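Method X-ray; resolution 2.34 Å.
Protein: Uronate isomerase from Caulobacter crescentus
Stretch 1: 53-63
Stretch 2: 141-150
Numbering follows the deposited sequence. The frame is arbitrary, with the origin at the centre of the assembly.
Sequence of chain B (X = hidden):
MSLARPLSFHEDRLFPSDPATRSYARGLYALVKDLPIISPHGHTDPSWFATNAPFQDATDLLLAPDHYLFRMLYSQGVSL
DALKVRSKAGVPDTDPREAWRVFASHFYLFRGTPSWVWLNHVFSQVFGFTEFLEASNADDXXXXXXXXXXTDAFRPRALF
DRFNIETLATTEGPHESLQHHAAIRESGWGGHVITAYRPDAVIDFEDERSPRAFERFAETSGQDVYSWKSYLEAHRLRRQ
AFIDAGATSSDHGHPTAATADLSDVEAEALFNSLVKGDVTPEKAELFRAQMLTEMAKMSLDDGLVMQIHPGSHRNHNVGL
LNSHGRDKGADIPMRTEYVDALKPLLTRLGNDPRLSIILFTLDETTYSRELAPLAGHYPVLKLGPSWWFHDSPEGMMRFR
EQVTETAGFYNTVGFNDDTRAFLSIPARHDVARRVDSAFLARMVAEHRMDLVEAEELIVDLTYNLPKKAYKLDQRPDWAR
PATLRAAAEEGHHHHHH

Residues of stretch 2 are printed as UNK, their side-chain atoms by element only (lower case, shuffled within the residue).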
ATOM      1  N   ALA B  53     -39.852  11.620  17.823  1.00 52.58           N
ATOM      2  CA  ALA B  53     -39.762  13.057  18.024  1.00 50.33           C
ATOM      3  C   ALA B  53     -38.998  13.678  16.859  1.00 51.75           C
ATOM      4  O   ALA B  53     -38.061  13.065  16.351  1.00 58.65           O
ATOM      5  CB  ALA B  53     -39.062  13.351  19.342  1.00 56.85           C
ATOM      6  N   PRO B  54     -39.394  14.891  16.425  1.00 54.74           N
ATOM      7  CA  PRO B  54     -38.678  15.548  15.328  1.00 53.57           C
ATOM      8  C   PRO B  54     -37.284  16.028  15.728  1.00 54.18           C
ATOM      9  O   PRO B  54     -37.036  16.312  16.900  1.00 60.24           O
ATOM     10  CB  PRO B  54     -39.557  16.764  15.006  1.00 51.80           C
ATOM     11  CG  PRO B  54     -40.849  16.537  15.714  1.00 49.89           C
ATOM     12  CD  PRO B  54     -40.519  15.712  16.904  1.00 52.22           C
ATOM     13  N   PHE B  55     -36.385  16.107  14.751  1.00 55.53           N
ATOM     14  CA  PHE B  55     -35.095  16.771  14.930  1.00 61.12           C
ATOM     15  C   PHE B  55     -35.316  18.288  14.967  1.00 64.90           C
ATOM     16  O   PHE B  55     -36.346  18.784  14.490  1.00 66.90           O
ATOM     17  CB  PHE B  55     -34.125  16.386  13.808  1.00 59.94           C
ATOM     18  CG  PHE B  55     -33.947  14.896  13.635  1.00 61.54           C
ATOM     19  CD1 PHE B  55     -33.107  14.174  14.481  1.00 71.48           C
ATOM     20  CD2 PHE B  55     -34.614  14.216  12.616  1.00 59.83           C
ATOM     21  CE1 PHE B  55     -32.936  12.794  14.320  1.00 67.89           C
ATOM     22  CE2 PHE B  55     -34.453  12.835  12.447  1.00 56.35           C
ATOM     23  CZ  PHE B  55     -33.611  12.125  13.300  1.00 59.37           C
ATOM     24  N   GLN B  56     -34.364  19.026  15.530  1.00 63.18           N
ATOM     25  CA  GLN B  56     -34.585  20.456  15.766  1.00 68.97           C
ATOM     26  C   GLN B  56     -33.877  21.428  14.810  1.00 65.86           C
ATOM     27  O   GLN B  56     -34.518  22.327  14.264  1.00 67.51           O
ATOM     28  CB  GLN B  56     -34.326  20.827  17.235  1.00 68.62           C
ATOM     29  CG  GLN B  56     -33.085  20.203  17.856  1.00 83.36           C
ATOM     30  CD  GLN B  56     -32.790  20.750  19.241  1.00 92.67           C
ATOM     31  OE1 GLN B  56     -32.965  20.058  20.244  1.00100.07           O
ATOM     32  NE2 GLN B  56     -32.347  22.002  19.302  1.00 82.78           N
ATOM     33  N   ASP B  57     -32.574  21.242  14.602  1.00 66.12           N
ATOM     34  CA  ASP B  57     -31.755  22.191  13.841  1.00 64.08           C
ATOM     35  C   ASP B  57     -31.056  21.541  12.660  1.00 61.05           C
ATOM     36  O   ASP B  57     -30.915  20.322  12.605  1.00 66.50           O
ATOM     37  CB  ASP B  57     -30.672  22.808  14.741  1.00 69.51           C
ATOM     38  CG  ASP B  57     -31.235  23.714  15.819  1.00 86.62           C
ATOM     39  OD1 ASP B  57     -32.316  24.310  15.613  1.00101.90           O
ATOM     40  OD2 ASP B  57     -30.576  23.841  16.874  1.00 96.31           O
ATOM     41  N   ALA B  58     -30.596  22.373  11.729  1.00 57.34           N
ATOM     42  CA  ALA B  58     -29.657  21.952  10.695  1.00 55.41           C
ATOM     43  C   ALA B  58     -28.314  21.622  11.340  1.00 60.41           C
ATOM     44  O   ALA B  58     -27.605  20.723  10.890  1.00 63.20           O
ATOM     45  CB  ALA B  58     -29.485  23.050   9.666  1.00 52.06           C
ATOM     46  N   THR B  59     -27.981  22.359  12.397  1.00 61.45           N
ATOM     47  CA  THR B  59     -26.756  22.151  13.159  1.00 61.13           C
ATOM     48  C   THR B  59     -26.818  20.863  13.990  1.00 62.13           C
ATOM     49  O   THR B  59     -25.898  20.044  13.938  1.00 61.67           O
ATOM     50  CB  THR B  59     -26.460  23.380  14.039  1.00 59.70           C
ATOM     51  OG1 THR B  59     -26.261  24.515  13.189  1.00 61.16           O
ATOM     52  CG2 THR B  59     -25.213  23.173  14.890  1.00 61.54           C
ATOM     53  N   ASP B  60     -27.912  20.675  14.725  1.00 62.37           N
ATOM     54  CA  ASP B  60     -28.080  19.497  15.580  1.00 64.88           C
ATOM     55  C   ASP B  60     -28.197  18.168  14.838  1.00 61.76           C
ATOM     56  O   ASP B  60     -27.936  17.114  15.412  1.00 64.52           O
ATOM     57  CB  ASP B  60     -29.271  19.677  16.523  1.00 65.80           C
ATOM     58  CG  ASP B  60     -28.846  20.095  17.912  1.00 87.89           C
ATOM     59  OD1 ASP B  60     -29.155  19.351  18.869  1.00 97.85           O
ATOM     60  OD2 ASP B  60     -28.188  21.153  18.049  1.00 98.23           O
ATOM     61  N   LEU B  61     -28.579  18.225  13.567  1.00 62.93           N
ATOM     62  CA  LEU B  61     -28.777  17.025  12.768  1.00 62.32           C
ATOM     63  C   LEU B  61     -27.559  16.701  11.901  1.00 63.53           C
ATOM     64  O   LEU B  61     -27.159  15.535  11.784  1.00 61.73           O
ATOM     65  CB  LEU B  61     -30.037  17.176  11.904  1.00 61.63           C
ATOM     66  CG  LEU B  61     -30.421  16.079  10.909  1.00 65.35           C
ATOM     67  CD1 LEU B  61     -30.932  14.838  11.615  1.00 65.92           C
ATOM     68  CD2 LEU B  61     -31.453  16.599   9.936  1.00 60.49           C
ATOM     69  N   LEU B  62     -26.969  17.732  11.304  1.00 60.28           N
ATOM     70  CA  LEU B  62     -25.916  17.535  10.309  1.00 58.63           C
ATOM     71  C   LEU B  62     -24.520  17.881  10.813  1.00 56.69           C
ATOM     72  O   LEU B  62     -23.566  17.162  10.528  1.00 56.64           O
ATOM     73  CB  LEU B  62     -26.223  18.327   9.028  1.00 55.68           C
ATOM     74  CG  LEU B  62     -27.493  17.968   8.246  1.00 56.56           C
ATOM     75  CD1 LEU B  62     -27.936  19.140   7.392  1.00 47.45           C
ATOM     76  CD2 LEU B  62     -27.297  16.717   7.392  1.00 55.54           C
ATOM     77  N   LEU B  63     -24.411  18.974  11.564  1.00 58.78           N
ATOM     78  CA  LEU B  63     -23.112  19.539  11.928  1.00 59.43           C
ATOM     79  C   LEU B  63     -22.544  19.034  13.261  1.00 63.71           C
ATOM     80  O   LEU B  63     -21.420  18.527  13.301  1.00 62.46           O
ATOM     81  CB  LEU B  63     -23.180  21.072  11.901  1.00 54.55           C
ATOM     82  CG  LEU B  63     -21.968  21.896  12.350  1.00 57.66           C
ATOM     83  CD1 LEU B  63     -20.700  21.597  11.537  1.00 58.51           C
ATOM     84  CD2 LEU B  63     -22.316  23.372  12.271  1.00 67.46           C
ATOM     85  N   UNK B 141     -30.221  28.184   3.788  1.00 62.66           N
ATOM     86  CA  UNK B 141     -30.083  26.749   4.069  1.00 55.59           C
ATOM     87  C   UNK B 141     -30.573  26.376   5.465  1.00 56.41           C
ATOM     88  O   UNK B 141     -31.304  25.399   5.620  1.00 53.03           O
ATOM     89  c   UNK B 141     -27.610  25.649   0.317  1.00 43.88           C
ATOM     90  c   UNK B 141     -27.904  23.536   1.421  1.00 41.68           C
ATOM     91  c   UNK B 141     -27.589  24.267   0.284  1.00 47.48           C
ATOM     92  c   UNK B 141     -28.279  25.592   2.650  1.00 52.62           C
ATOM     93  o   UNK B 141     -27.252  23.615  -0.880  1.00 52.04           O
ATOM     94  c   UNK B 141     -27.949  26.305   1.498  1.00 43.58           C
ATOM     95  c   UNK B 141     -28.628  26.306   3.934  1.00 52.24           C
ATOM     96  c   UNK B 141     -28.243  24.200   2.597  1.00 42.61           C
ATOM     97  N   UNK B 142     -30.176  27.165   6.467  1.00 56.75           N
ATOM     98  CA  UNK B 142     -30.477  26.860   7.867  1.00 56.55           C
ATOM     99  C   UNK B 142     -31.969  26.753   8.133  1.00 56.86           C
ATOM    100  O   UNK B 142     -32.451  25.687   8.517  1.00 56.71           O
ATOM    101  c   UNK B 142     -31.184  27.789  12.389  1.00 50.00           C
ATOM    102  c   UNK B 142     -29.841  27.880   8.824  1.00 54.02           C
ATOM    103  c   UNK B 142     -30.016  27.528  10.280  1.00 51.10           C
ATOM    104  c   UNK B 142     -30.353  26.845  12.975  1.00 41.12           C
ATOM    105  c   UNK B 142     -29.353  26.241  12.223  1.00 44.54           C
ATOM    106  c   UNK B 142     -29.194  26.579  10.882  1.00 42.20           C
ATOM    107  c   UNK B 142     -31.013  28.127  11.045  1.00 54.63           C
ATOM    108  N   UNK B 143     -32.693  27.847   7.907  1.00 62.65           N
ATOM    109  CA  UNK B 143     -34.113  27.895   8.256  1.00 64.68           C
ATOM    110  C   UNK B 143     -35.029  27.105   7.318  1.00 60.34           C
ATOM    111  O   UNK B 143     -36.139  26.753   7.710  1.00 54.29           O
ATOM    112  c   UNK B 143     -34.608  29.335   8.482  1.00 71.52           C
ATOM    113  o   UNK B 143     -33.699  31.417   7.792  1.00 77.30           O
ATOM    114  c   UNK B 143     -34.125  30.305   7.420  1.00 84.43           C
ATOM    115  o   UNK B 143     -34.167  29.966   6.218  1.00107.94           O
ATOM    116  N   UNK B 144     -34.566  26.811   6.102  1.00 54.15           N
ATOM    117  CA  UNK B 144     -35.320  25.924   5.208  1.00 58.64           C
ATOM    118  C   UNK B 144     -35.211  24.449   5.604  1.00 59.19           C
ATOM    119  O   UNK B 144     -36.158  23.689   5.409  1.00 58.53           O
ATOM    120  c   UNK B 144     -36.116  26.956   1.690  1.00 84.87           C
ATOM    121  c   UNK B 144     -35.625  27.306   3.085  1.00 73.48           C
ATOM    122  n   UNK B 144     -36.038  25.373  -0.659  1.00 78.10           N
ATOM    123  c   UNK B 144     -35.043  26.217  -0.411  1.00 89.73           C
ATOM    124  c   UNK B 144     -34.939  26.118   3.740  1.00 56.43           C
ATOM    125  n   UNK B 144     -34.030  26.302  -1.265  1.00 85.24           N
ATOM    126  n   UNK B 144     -35.050  26.967   0.690  1.00 85.18           N
ATOM    127  N   UNK B 145     -34.058  24.056   6.149  1.00 59.95           N
ATOM    128  CA  UNK B 145     -33.877  22.717   6.724  1.00 55.23           C
ATOM    129  C   UNK B 145     -34.659  22.614   8.036  1.00 56.19           C
ATOM    130  O   UNK B 145     -35.392  21.650   8.255  1.00 61.20           O
ATOM    131  c   UNK B 145     -32.216  21.148   7.845  1.00 53.65           C
ATOM    132  c   UNK B 145     -31.667  22.141   5.617  1.00 54.63           C
ATOM    133  c   UNK B 145     -30.135  22.163   5.700  1.00 49.07           C
ATOM    134  c   UNK B 145     -32.378  22.380   6.953  1.00 52.21           C
ATOM    135  N   UNK B 146     -34.505  23.627   8.888  1.00 56.00           N
ATOM    136  CA  UNK B 146     -35.196  23.710  10.175  1.00 58.67           C
ATOM    137  C   UNK B 146     -36.722  23.665  10.018  1.00 61.52           C
ATOM    138  O   UNK B 146     -37.397  22.924  10.738  1.00 61.06           O
ATOM    139  c   UNK B 146     -35.343  25.006  12.350  1.00 57.28           C
ATOM    140  c   UNK B 146     -34.761  24.980  10.944  1.00 58.60           C
ATOM    141  o   UNK B 146     -33.329  25.017  11.022  1.00 45.23           O
ATOM    142  N   UNK B 147     -37.247  24.433   9.058  1.00 62.69           N
ATOM    143  CA  UNK B 147     -38.680  24.428   8.744  1.00 64.04           C
ATOM    144  C   UNK B 147     -39.152  23.065   8.254  1.00 63.61           C
ATOM    145  O   UNK B 147     -40.247  22.621   8.616  1.00 69.60           O
ATOM    146  c   UNK B 147     -39.018  25.496   7.719  1.00 67.61           C
ATOM    147  N   UNK B 148     -38.316  22.416   7.440  1.00 54.96           N
ATOM    148  CA  UNK B 148     -38.589  21.072   6.926  1.00 44.81           C
ATOM    149  C   UNK B 148     -38.615  20.023   8.034  1.00 46.95           C
ATOM    150  O   UNK B 148     -39.406  19.085   7.972  1.00 50.00           O
ATOM    151  c   UNK B 148     -37.576  20.688   5.850  1.00 39.35           C
ATOM    152  N   UNK B 149     -37.770  20.196   9.051  1.00 49.68           N
ATOM    153  CA  UNK B 149     -37.686  19.254  10.174  1.00 50.15           C
ATOM    154  C   UNK B 149     -38.920  19.251  11.066  1.00 54.61           C
ATOM    155  O   UNK B 149     -39.185  18.268  11.761  1.00 50.69           O
ATOM    156  c   UNK B 149     -33.972  19.514  11.321  1.00 49.78           C
ATOM    157  c   UNK B 149     -35.049  17.659  10.047  1.00 50.94           C
ATOM    158  c   UNK B 149     -35.097  19.139  10.387  1.00 53.04           C
ATOM    159  c   UNK B 149     -36.438  19.519  11.015  1.00 50.83           C
ATOM    160  N   UNK B 150     -39.669  20.352  11.036  1.00 64.24           N
ATOM    161  CA  UNK B 150     -40.924  20.468  11.781  1.00 68.77           C
ATOM    162  C   UNK B 150     -42.080  19.704  11.126  1.00 70.02           C
ATOM    163  O   UNK B 150     -43.049  19.350  11.803  1.00 76.58           O
ATOM    164  c   UNK B 150     -41.294  21.934  11.977  1.00 69.61           C
TER
HETATM  165  O   HOH W   1     -37.456  16.148  11.958  1.00 56.86           O
HETATM  166  O   HOH W   2     -37.376  22.384  13.239  1.00 45.67           O

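Position 141 has eight side-chain atoms, one carbon leading to a six-carbon ring that bears an oxygen, and none of them contacts stretch 1. This is Tyr-141; its hydroxyl is hydrogen-bonded elsewhere in the structure. Position 142 carries seven carbons, one followed by a bare six-membered ring, and the ring touches Ala-58 CB and Thr-59 OG1, which identifies Phe-142. CA-to-CB points sideways, but chi1 of -174° (t) brings the ring nearer: CD2 lies 3.7 Å from Ala-58 CB, and CE2 lies 3.7 Å from Thr-59 OG1, which sits at the ring edge.

Position 143 has two carbons, the second carrying two oxygens, a carboxylate; the CA-to-CB bond points away from stretch 1 and there is no contact. Four atoms would fit asparagine equally were one of the terminal atoms nitrogen; both are oxygen, so it is Asp-143. Position 144 shows three carbons, a nitrogen, and a carbon bearing two more nitrogens, all out of reach: the guanidinium of Arg-144.

Position 145 has four carbons forked at the first, one arm two carbons long, and they touch Ala-58 CB and Leu-62 CD1. Beta branching separates it from leucine, giving Ile-145. Its CA-to-CB bond points toward stretch 1, with CG2 3.8 Å from Ala-58 CB and CD1 4.1 Å from Leu-62 CD1. Position 146 is one carbon carrying an oxygen and a carbon, the latter against Gln-56 O, hence Thr-146. OG1 donates to Phe-142 O at 2.7 Å, tying the hydroxyl to its own helix, while CG2 packs 3.4 Å from Gln-56 O.

Positions 147 and 148 each have a single side-chain carbon, and neither touches stretch 1; they are Ala-147 and Ala-148. Position 149 has four carbons forked at the second, whose branches reach Asp-57 O, Phe-55 CB and Leu-61 CD2: this is Leu-149. Its CA-to-CB bond points toward stretch 1, and it has the largest covered area of either stretch, 113 Å². CD1 lies 3.4 Å from Asp-57 O and 4.0 Å from Phe-55 CB, and CD2 lies 3.8 Å from Leu-61 CD2. Position 150, again one carbon, with CA-to-CB pointing away, is Ala-150.

The contact buries 492 Å² without a direct hydrogen bond across it. The helix axes cross at 91° with a closest approach of 9.9 Å, and the small Ala-58 side chain, pointing toward stretch 2, meets both Phe-142 and Ile-145. Loop residues 54-57 continue the packing along the helix, with Asp-57 CA 5.3 Å from Thr-146 CA and Phe-55 CA 6.0 Å from Leu-149 CA. Two waters supply the polar links: the oxygen of water 1 accepts from Phe-55 N (3.0 Å) and donates to Leu-149 O (2.7 Å), whereas that of water 2 donates to Gln-56 O (3.0 Å) and Thr-146 O (2.6 Å).

Stretch 2 (141-150) YFDRITAALA
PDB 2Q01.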